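Peptidase M16 inactive domain family protein (Pseudomonas fluorescens, PDB 3GWB) belongs to the M16 family of metallopeptidases, appears to represent the inactive-domain type, and is only tentatively assigned metal-ion binding and hydrolase activity. Local coordinates at residues A[337-351]-A[392-405]. Numbering follows the deposited sequence.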
ATOM      1  N   TYR A 337       2.353 -26.146  22.953  1.00 17.47           N
ATOM      2  CA  TYR A 337       3.599 -25.403  22.783  1.00 17.69           C
ATOM      3  C   TYR A 337       4.123 -24.854  24.115  1.00 18.09           C
ATOM      4  O   TYR A 337       5.313 -24.965  24.409  1.00 15.45           O
ATOM      5  CB  TYR A 337       3.408 -24.238  21.808  1.00 18.16           C
ATOM      6  CG  TYR A 337       4.701 -23.538  21.454  1.00 19.55           C
ATOM      7  CD1 TYR A 337       5.695 -24.198  20.733  1.00 20.37           C
ATOM      8  CD2 TYR A 337       4.939 -22.220  21.846  1.00 19.25           C
ATOM      9  CE1 TYR A 337       6.896 -23.564  20.407  1.00 20.71           C
ATOM     10  CE2 TYR A 337       6.143 -21.572  21.524  1.00 20.53           C
ATOM     11  CZ  TYR A 337       7.117 -22.253  20.803  1.00 21.16           C
ATOM     12  OH  TYR A 337       8.314 -21.630  20.475  1.00 19.21           O
ATOM     13  N   LEU A 338       3.245 -24.246  24.913  1.00 17.82           N
ATOM     14  CA  LEU A 338       3.663 -23.690  26.201  1.00 20.57           C
ATOM     15  C   LEU A 338       4.080 -24.799  27.152  1.00 21.91           C
ATOM     16  O   LEU A 338       4.982 -24.623  27.977  1.00 23.41           O
ATOM     17  CB  LEU A 338       2.532 -22.885  26.846  1.00 20.42           C
ATOM     18  CG  LEU A 338       2.129 -21.564  26.189  1.00 22.50           C
ATOM     19  CD1 LEU A 338       1.064 -20.882  27.045  1.00 21.23           C
ATOM     20  CD2 LEU A 338       3.351 -20.662  26.051  1.00 22.75           C
ATOM     21  N   LYS A 339       3.417 -25.941  27.023  1.00 21.70           N
ATOM     22  CA  LYS A 339       3.685 -27.099  27.861  1.00 23.59           C
ATOM     23  C   LYS A 339       5.045 -27.747  27.613  1.00 23.98           C
ATOM     24  O   LYS A 339       5.804 -27.976  28.552  1.00 22.32           O
ATOM     25  CB  LYS A 339       2.583 -28.143  27.663  1.00 24.78           C
ATOM     26  CG  LYS A 339       2.768 -29.416  28.478  1.00 29.41           C
ATOM     27  CD  LYS A 339       1.658 -30.417  28.186  1.00 31.68           C
ATOM     28  CE  LYS A 339       1.856 -31.718  28.950  1.00 32.80           C
ATOM     29  NZ  LYS A 339       1.826 -31.512  30.425  1.00 33.52           N
ATOM     30  N   ASN A 340       5.364 -28.041  26.355  1.00 24.03           N
ATOM     31  CA  ASN A 340       6.627 -28.704  26.054  1.00 24.28           C
ATOM     32  C   ASN A 340       7.723 -27.839  25.466  1.00 23.74           C
ATOM     33  O   ASN A 340       8.879 -28.253  25.415  1.00 22.73           O
ATOM     34  CB  ASN A 340       6.378 -29.900  25.137  1.00 25.37           C
ATOM     35  CG  ASN A 340       5.577 -30.980  25.820  1.00 28.86           C
ATOM     36  OD1 ASN A 340       5.830 -31.304  26.978  1.00 31.14           O
ATOM     37  ND2 ASN A 340       4.609 -31.551  25.110  1.00 28.38           N
ATOM     38  N   GLY A 341       7.367 -26.638  25.028  1.00 22.40           N
ATOM     39  CA  GLY A 341       8.362 -25.759  24.451  1.00 19.06           C
ATOM     40  C   GLY A 341       8.714 -26.170  23.037  1.00 19.13           C
ATOM     41  O   GLY A 341       8.113 -27.088  22.480  1.00 17.02           O
ATOM     42  N   PRO A 342       9.690 -25.494  22.420  1.00 19.68           N
ATOM     43  CA  PRO A 342      10.099 -25.817  21.054  1.00 19.98           C
ATOM     44  C   PRO A 342      11.144 -26.930  21.035  1.00 20.01           C
ATOM     45  O   PRO A 342      11.829 -27.153  22.028  1.00 19.42           O
ATOM     46  CB  PRO A 342      10.662 -24.495  20.563  1.00 17.25           C
ATOM     47  CG  PRO A 342      11.367 -24.001  21.777  1.00 17.79           C
ATOM     48  CD  PRO A 342      10.370 -24.274  22.893  1.00 19.33           C
ATOM     49  N   THR A 343      11.258 -27.622  19.906  1.00 20.92           N
ATOM     50  CA  THR A 343      12.241 -28.697  19.759  1.00 23.02           C
ATOM     51  C   THR A 343      13.561 -28.066  19.330  1.00 23.52           C
ATOM     52  O   THR A 343      13.563 -26.948  18.814  1.00 21.27           O
ATOM     53  CB  THR A 343      11.816 -29.694  18.672  1.00 23.82           C
ATOM     54  OG1 THR A 343      11.703 -29.011  17.418  1.00 24.30           O
ATOM     55  CG2 THR A 343      10.478 -30.329  19.025  1.00 23.79           C
ATOM     56  N   GLN A 344      14.671 -28.774  19.546  1.00 24.25           N
ATOM     57  CA  GLN A 344      15.992 -28.276  19.159  1.00 23.98           C
ATOM     58  C   GLN A 344      15.991 -27.857  17.701  1.00 23.80           C
ATOM     59  O   GLN A 344      16.539 -26.816  17.347  1.00 24.13           O
ATOM     60  CB  GLN A 344      17.067 -29.350  19.340  1.00 25.59           C
ATOM     61  CG  GLN A 344      17.821 -29.281  20.645  1.00 28.78           C
ATOM     62  CD  GLN A 344      18.356 -27.892  20.938  1.00 29.49           C
ATOM     63  OE1 GLN A 344      19.032 -27.278  20.113  1.00 29.72           O
ATOM     64  NE2 GLN A 344      18.059 -27.395  22.127  1.00 32.80           N
ATOM     65  N   LYS A 345      15.383 -28.680  16.855  1.00 21.93           N
ATOM     66  CA  LYS A 345      15.325 -28.382  15.433  1.00 22.66           C
ATOM     67  C   LYS A 345      14.674 -27.026  15.197  1.00 22.24           C
ATOM     68  O   LYS A 345      15.236 -26.178  14.502  1.00 24.15           O
ATOM     69  CB  LYS A 345      14.546 -29.469  14.689  1.00 24.85           C
ATOM     70  CG  LYS A 345      14.372 -29.182  13.201  1.00 27.38           C
ATOM     71  CD  LYS A 345      13.661 -30.319  12.476  1.00 31.66           C
ATOM     72  CE  LYS A 345      12.243 -30.532  12.999  1.00 34.24           C
ATOM     73  NZ  LYS A 345      11.376 -29.321  12.842  1.00 37.34           N
ATOM     74  N   GLU A 346      13.494 -26.825  15.785  1.00 20.43           N
ATOM     75  CA  GLU A 346      12.766 -25.566  15.637  1.00 19.71           C
ATOM     76  C   GLU A 346      13.587 -24.378  16.098  1.00 19.41           C
ATOM     77  O   GLU A 346      13.583 -23.330  15.456  1.00 17.80           O
ATOM     78  CB  GLU A 346      11.460 -25.594  16.437  1.00 19.57           C
ATOM     79  CG  GLU A 346      10.488 -26.667  15.998  1.00 22.50           C
ATOM     80  CD  GLU A 346       9.199 -26.650  16.801  1.00 23.64           C
ATOM     81  OE1 GLU A 346       9.282 -26.661  18.047  1.00 24.34           O
ATOM     82  OE2 GLU A 346       8.106 -26.637  16.184  1.00 22.15           O
ATOM     83  N   LEU A 347      14.282 -24.540  17.218  1.00 19.33           N
ATOM     84  CA  LEU A 347      15.100 -23.469  17.766  1.00 21.60           C
ATOM     85  C   LEU A 347      16.250 -23.103  16.826  1.00 21.99           C
ATOM     86  O   LEU A 347      16.503 -21.922  16.582  1.00 22.14           O
ATOM     87  CB  LEU A 347      15.659 -23.875  19.132  1.00 21.67           C
ATOM     88  CG  LEU A 347      16.499 -22.827  19.861  1.00 22.14           C
ATOM     89  CD1 LEU A 347      15.577 -21.812  20.518  1.00 23.86           C
ATOM     90  CD2 LEU A 347      17.370 -23.499  20.915  1.00 23.61           C
ATOM     91  N   ASP A 348      16.941 -24.108  16.296  1.00 23.06           N
ATOM     92  CA  ASP A 348      18.060 -23.853  15.392  1.00 25.89           C
ATOM     93  C   ASP A 348      17.608 -23.198  14.095  1.00 24.97           C
ATOM     94  O   ASP A 348      18.210 -22.227  13.637  1.00 25.67           O
ATOM     95  CB  ASP A 348      18.814 -25.149  15.094  1.00 28.79           C
ATOM     96  CG  ASP A 348      19.630 -25.627  16.277  1.00 32.89           C
ATOM     97  OD1 ASP A 348      20.323 -24.784  16.892  1.00 34.66           O
ATOM     98  OD2 ASP A 348      19.586 -26.838  16.588  1.00 35.01           O
ATOM     99  N   ASP A 349      16.546 -23.737  13.508  1.00 25.56           N
ATOM    100  CA  ASP A 349      15.992 -23.187  12.277  1.00 26.43           C
ATOM    101  C   ASP A 349      15.612 -21.721  12.497  1.00 27.35           C
ATOM    102  O   ASP A 349      15.934 -20.857  11.678  1.00 28.33           O
ATOM    103  CB  ASP A 349      14.755 -23.989  11.859  1.00 29.25           C
ATOM    104  CG  ASP A 349      15.105 -25.386  11.360  1.00 33.97           C
ATOM    105  OD1 ASP A 349      16.120 -25.956  11.827  1.00 34.61           O
ATOM    106  OD2 ASP A 349      14.356 -25.918  10.510  1.00 34.37           O
ATOM    107  N   ALA A 350      14.938 -21.438  13.609  1.00 25.66           N
ATOM    108  CA  ALA A 350      14.535 -20.069  13.912  1.00 26.31           C
ATOM    109  C   ALA A 350      15.757 -19.162  14.038  1.00 27.17           C
ATOM    110  O   ALA A 350      15.798 -18.083  13.441  1.00 27.54           O
ATOM    111  CB  ALA A 350      13.707 -20.027  15.198  1.00 25.79           C
ATOM    112  N   LYS A 351      16.750 -19.594  14.812  1.00 26.82           N
ATOM    113  CA  LYS A 351      17.962 -18.802  14.988  1.00 28.60           C
ATOM    114  C   LYS A 351      18.617 -18.558  13.632  1.00 30.80           C
ATOM    115  O   LYS A 351      19.093 -17.458  13.358  1.00 32.23           O
ATOM    116  CB  LYS A 351      18.945 -19.514  15.924  1.00 27.76           C
ATOM    117  CG  LYS A 351      18.467 -19.599  17.370  1.00 27.60           C
ATOM    118  CD  LYS A 351      19.049 -20.819  18.072  1.00 29.90           C
ATOM    119  CE  LYS A 351      20.312 -20.511  18.831  1.00 27.85           C
ATOM    120  NZ  LYS A 351      19.993 -19.921  20.153  1.00 29.80           N
ATOM    121  N   SER A 392      19.815 -13.621  21.261  1.00 30.08           N
ATOM    122  CA  SER A 392      18.976 -14.467  20.420  1.00 29.89           C
ATOM    123  C   SER A 392      19.678 -15.767  20.043  1.00 30.99           C
ATOM    124  O   SER A 392      19.165 -16.857  20.301  1.00 30.91           O
ATOM    125  CB  SER A 392      18.569 -13.722  19.147  1.00 29.62           C
ATOM    126  OG  SER A 392      17.641 -12.691  19.436  1.00 29.57           O
ATOM    127  N   GLN A 393      20.853 -15.644  19.434  1.00 30.88           N
ATOM    128  CA  GLN A 393      21.623 -16.809  19.014  1.00 32.44           C
ATOM    129  C   GLN A 393      22.030 -17.730  20.170  1.00 31.93           C
ATOM    130  O   GLN A 393      22.400 -18.877  19.945  1.00 31.86           O
ATOM    131  CB  GLN A 393      22.879 -16.365  18.258  1.00 33.50           C
ATOM    132  CG  GLN A 393      22.611 -15.630  16.951  1.00 36.74           C
ATOM    133  CD  GLN A 393      21.782 -16.446  15.975  1.00 39.18           C
ATOM    134  OE1 GLN A 393      22.091 -17.607  15.702  1.00 41.07           O
ATOM    135  NE2 GLN A 393      20.728 -15.838  15.438  1.00 39.51           N
ATOM    136  N   GLU A 394      21.954 -17.238  21.403  1.00 31.87           N
ATOM    137  CA  GLU A 394      22.349 -18.041  22.556  1.00 31.79           C
ATOM    138  C   GLU A 394      21.224 -18.684  23.367  1.00 30.23           C
ATOM    139  O   GLU A 394      21.484 -19.478  24.278  1.00 28.67           O
ATOM    140  CB  GLU A 394      23.234 -17.200  23.478  1.00 33.59           C
ATOM    141  CG  GLU A 394      24.653 -17.044  22.947  1.00 37.73           C
ATOM    142  CD  GLU A 394      25.489 -16.068  23.752  1.00 40.62           C
ATOM    143  OE1 GLU A 394      25.394 -16.079  25.000  1.00 41.13           O
ATOM    144  OE2 GLU A 394      26.254 -15.296  23.131  1.00 41.60           O
ATOM    145  N   LEU A 395      19.980 -18.352  23.040  1.00 27.83           N
ATOM    146  CA  LEU A 395      18.839 -18.910  23.759  1.00 25.88           C
ATOM    147  C   LEU A 395      18.751 -20.430  23.658  1.00 24.53           C
ATOM    148  O   LEU A 395      19.086 -21.018  22.629  1.00 24.45           O
ATOM    149  CB  LEU A 395      17.538 -18.299  23.235  1.00 24.75           C
ATOM    150  CG  LEU A 395      17.345 -16.817  23.547  1.00 25.14           C
ATOM    151  CD1 LEU A 395      16.142 -16.282  22.789  1.00 26.71           C
ATOM    152  CD2 LEU A 395      17.169 -16.640  25.053  1.00 24.71           C
ATOM    153  N   THR A 396      18.298 -21.058  24.739  1.00 22.59           N
ATOM    154  CA  THR A 396      18.135 -22.507  24.775  1.00 20.01           C
ATOM    155  C   THR A 396      16.642 -22.833  24.778  1.00 20.01           C
ATOM    156  O   THR A 396      15.808 -21.974  25.068  1.00 16.93           O
ATOM    157  CB  THR A 396      18.772 -23.121  26.041  1.00 19.95           C
ATOM    158  OG1 THR A 396      18.170 -22.543  27.206  1.00 19.19           O
ATOM    159  CG2 THR A 396      20.273 -22.863  26.075  1.00 20.65           C
ATOM    160  N   VAL A 397      16.304 -24.074  24.446  1.00 21.08           N
ATOM    161  CA  VAL A 397      14.908 -24.498  24.430  1.00 21.43           C
ATOM    162  C   VAL A 397      14.265 -24.253  25.792  1.00 22.08           C
ATOM    163  O   VAL A 397      13.097 -23.861  25.881  1.00 21.31           O
ATOM    164  CB  VAL A 397      14.793 -25.993  24.076  1.00 22.16           C
ATOM    165  CG1 VAL A 397      13.363 -26.471  24.290  1.00 23.32           C
ATOM    166  CG2 VAL A 397      15.213 -26.210  22.633  1.00 22.08           C
ATOM    167  N   GLU A 398      15.038 -24.480  26.851  1.00 22.59           N
ATOM    168  CA  GLU A 398      14.560 -24.290  28.212  1.00 23.62           C
ATOM    169  C   GLU A 398      14.260 -22.820  28.502  1.00 21.81           C
ATOM    170  O   GLU A 398      13.253 -22.505  29.130  1.00 22.86           O
ATOM    171  CB  GLU A 398      15.597 -24.821  29.215  1.00 26.71           C
ATOM    172  CG  GLU A 398      16.875 -23.987  29.304  1.00 34.93           C
ATOM    173  CD  GLU A 398      17.992 -24.673  30.083  1.00 38.27           C
ATOM    174  OE1 GLU A 398      17.748 -25.126  31.226  1.00 39.99           O
ATOM    175  OE2 GLU A 398      19.121 -24.753  29.550  1.00 38.69           O
ATOM    176  N   GLN A 399      15.132 -21.923  28.044  1.00 20.53           N
ATOM    177  CA  GLN A 399      14.947 -20.490  28.266  1.00 19.06           C
ATOM    178  C   GLN A 399      13.752 -19.946  27.495  1.00 18.14           C
ATOM    179  O   GLN A 399      13.025 -19.092  27.992  1.00 19.59           O
ATOM    180  CB  GLN A 399      16.200 -19.716  27.857  1.00 20.38           C
ATOM    181  CG  GLN A 399      17.440 -20.073  28.660  1.00 24.85           C
ATOM    182  CD  GLN A 399      18.675 -19.369  28.140  1.00 25.44           C
ATOM    183  OE1 GLN A 399      18.978 -19.424  26.950  1.00 26.65           O
ATOM    184  NE2 GLN A 399      19.396 -18.703  29.031  1.00 28.47           N
ATOM    185  N   VAL A 400      13.559 -20.425  26.272  1.00 16.16           N
ATOM    186  CA  VAL A 400      12.428 -19.979  25.475  1.00 15.57           C
ATOM    187  C   VAL A 400      11.140 -20.484  26.128  1.00 16.26           C
ATOM    188  O   VAL A 400      10.193 -19.723  26.325  1.00 16.62           O
ATOM    189  CB  VAL A 400      12.531 -20.503  24.028  1.00 14.79           C
ATOM    190  CG1 VAL A 400      11.232 -20.218  23.263  1.00 17.11           C
ATOM    191  CG2 VAL A 400      13.717 -19.847  23.331  1.00 14.03           C
ATOM    192  N   LYS A 401      11.107 -21.765  26.482  1.00 15.68           N
ATOM    193  CA  LYS A 401       9.920 -22.327  27.121  1.00 16.14           C
ATOM    194  C   LYS A 401       9.567 -21.578  28.411  1.00 15.77           C
ATOM    195  O   LYS A 401       8.394 -21.306  28.685  1.00 15.07           O
ATOM    196  CB  LYS A 401      10.135 -23.815  27.422  1.00 15.85           C
ATOM    197  CG  LYS A 401       9.024 -24.466  28.237  1.00 16.86           C
ATOM    198  CD  LYS A 401       9.338 -25.929  28.504  1.00 20.05           C
ATOM    199  CE  LYS A 401       8.289 -26.586  29.388  1.00 22.44           C
ATOM    200  NZ  LYS A 401       8.311 -26.074  30.789  1.00 22.55           N
ATOM    201  N   ALA A 402      10.582 -21.241  29.198  1.00 16.23           N
ATOM    202  CA  ALA A 402      10.346 -20.535  30.450  1.00 16.04           C
ATOM    203  C   ALA A 402       9.764 -19.154  30.203  1.00 16.00           C
ATOM    204  O   ALA A 402       8.789 -18.763  30.852  1.00 15.57           O
ATOM    205  CB  ALA A 402      11.636 -20.416  31.242  1.00 18.33           C
ATOM    206  N   ALA A 403      10.361 -18.423  29.267  1.00 15.61           N
ATOM    207  CA  ALA A 403       9.914 -17.074  28.939  1.00 17.09           C
ATOM    208  C   ALA A 403       8.472 -17.045  28.453  1.00 17.62           C
ATOM    209  O   ALA A 403       7.677 -16.240  28.921  1.00 19.23           O
ATOM    210  CB  ALA A 403      10.837 -16.458  27.883  1.00 17.22           C
HETATM  211  N   MSE A 404       8.136 -17.924  27.514  1.00 18.18           N
HETATM  212  CA  MSE A 404       6.777 -17.969  26.985  1.00 16.71           C
HETATM  213  C   MSE A 404       5.778 -18.284  28.096  1.00 17.61           C
HETATM  214  O   MSE A 404       4.682 -17.721  28.131  1.00 17.43           O
HETATM  215  CB  MSE A 404       6.666 -19.011  25.869  1.00 15.23           C
HETATM  216  CG  MSE A 404       7.458 -18.665  24.593  1.00 14.52           C
HETATM  217 SE   MSE A 404       6.879 -17.190  23.690  1.00 10.30          SE
HETATM  218  CE  MSE A 404       5.533 -17.854  22.805  1.00 15.65           C
ATOM    219  N   ASN A 405       6.158 -19.184  29.002  1.00 17.95           N
ATOM    220  CA  ASN A 405       5.289 -19.549  30.117  1.00 19.36           C
ATOM    221  C   ASN A 405       5.212 -18.436  31.159  1.00 19.23           C
ATOM    222  O   ASN A 405       4.228 -18.322  31.892  1.00 17.63           O
ATOM    223  CB  ASN A 405       5.781 -20.838  30.783  1.00 21.25           C
ATOM    224  CG  ASN A 405       5.279 -22.087  30.084  1.00 22.28           C
ATOM    225  OD1 ASN A 405       6.064 -22.886  29.572  1.00 26.43           O
ATOM    226  ND2 ASN A 405       3.962 -22.266  30.065  1.00 23.24           N
TER
HETATM  227  O   HOH W   1      18.448 -25.745  23.832  1.00 28.16           O
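The ring of Y337 receives the selenomethionine M404 at its edge, the methyl CE lying in the ring plane 4.0 Å from CE2, while the adjacent L338 lies almost perpendicular to M404, CD2 against CB. The amide of Q393 is also met in its own plane: NE2 donates to K351 O at 3.1 Å in a nearly straight bond (175°), although it approaches tilted from the plane of that carbonyl. Between these ends, V397 and V400 receive P342 and L347; with CG anti to the backbone N (chi1 -178°), L347 places CD1 3.9 Å from V400 CG2 and CD2 beside V397 CG2. The arrangement is two helix-loop-helix corners packed together, helices 344-351 and 397-405 running perpendicular with axes 10.9 Å apart. Each second helix opens with a capping box, T343 with E346 and T396 with Q399, and helix 266-277 adds I275 and L271 against Y337, P342 and L347. G341, at positive phi, brings its CA within 4.0 Å of K401 CB, where a side chain would collide. Bends at chi3 and chi4 turn K351 NZ onto backbone carbonyls around the turn between helices 384-394 and 397-407, meeting L395 O at 2.9 Å and S392 O at 3.2 Å, both on in-plane lone pairs. A leucine in its place would probably cost L395 O its charged donor and leave S392 O to L395 N. Nearby, a water accepts from V397 N.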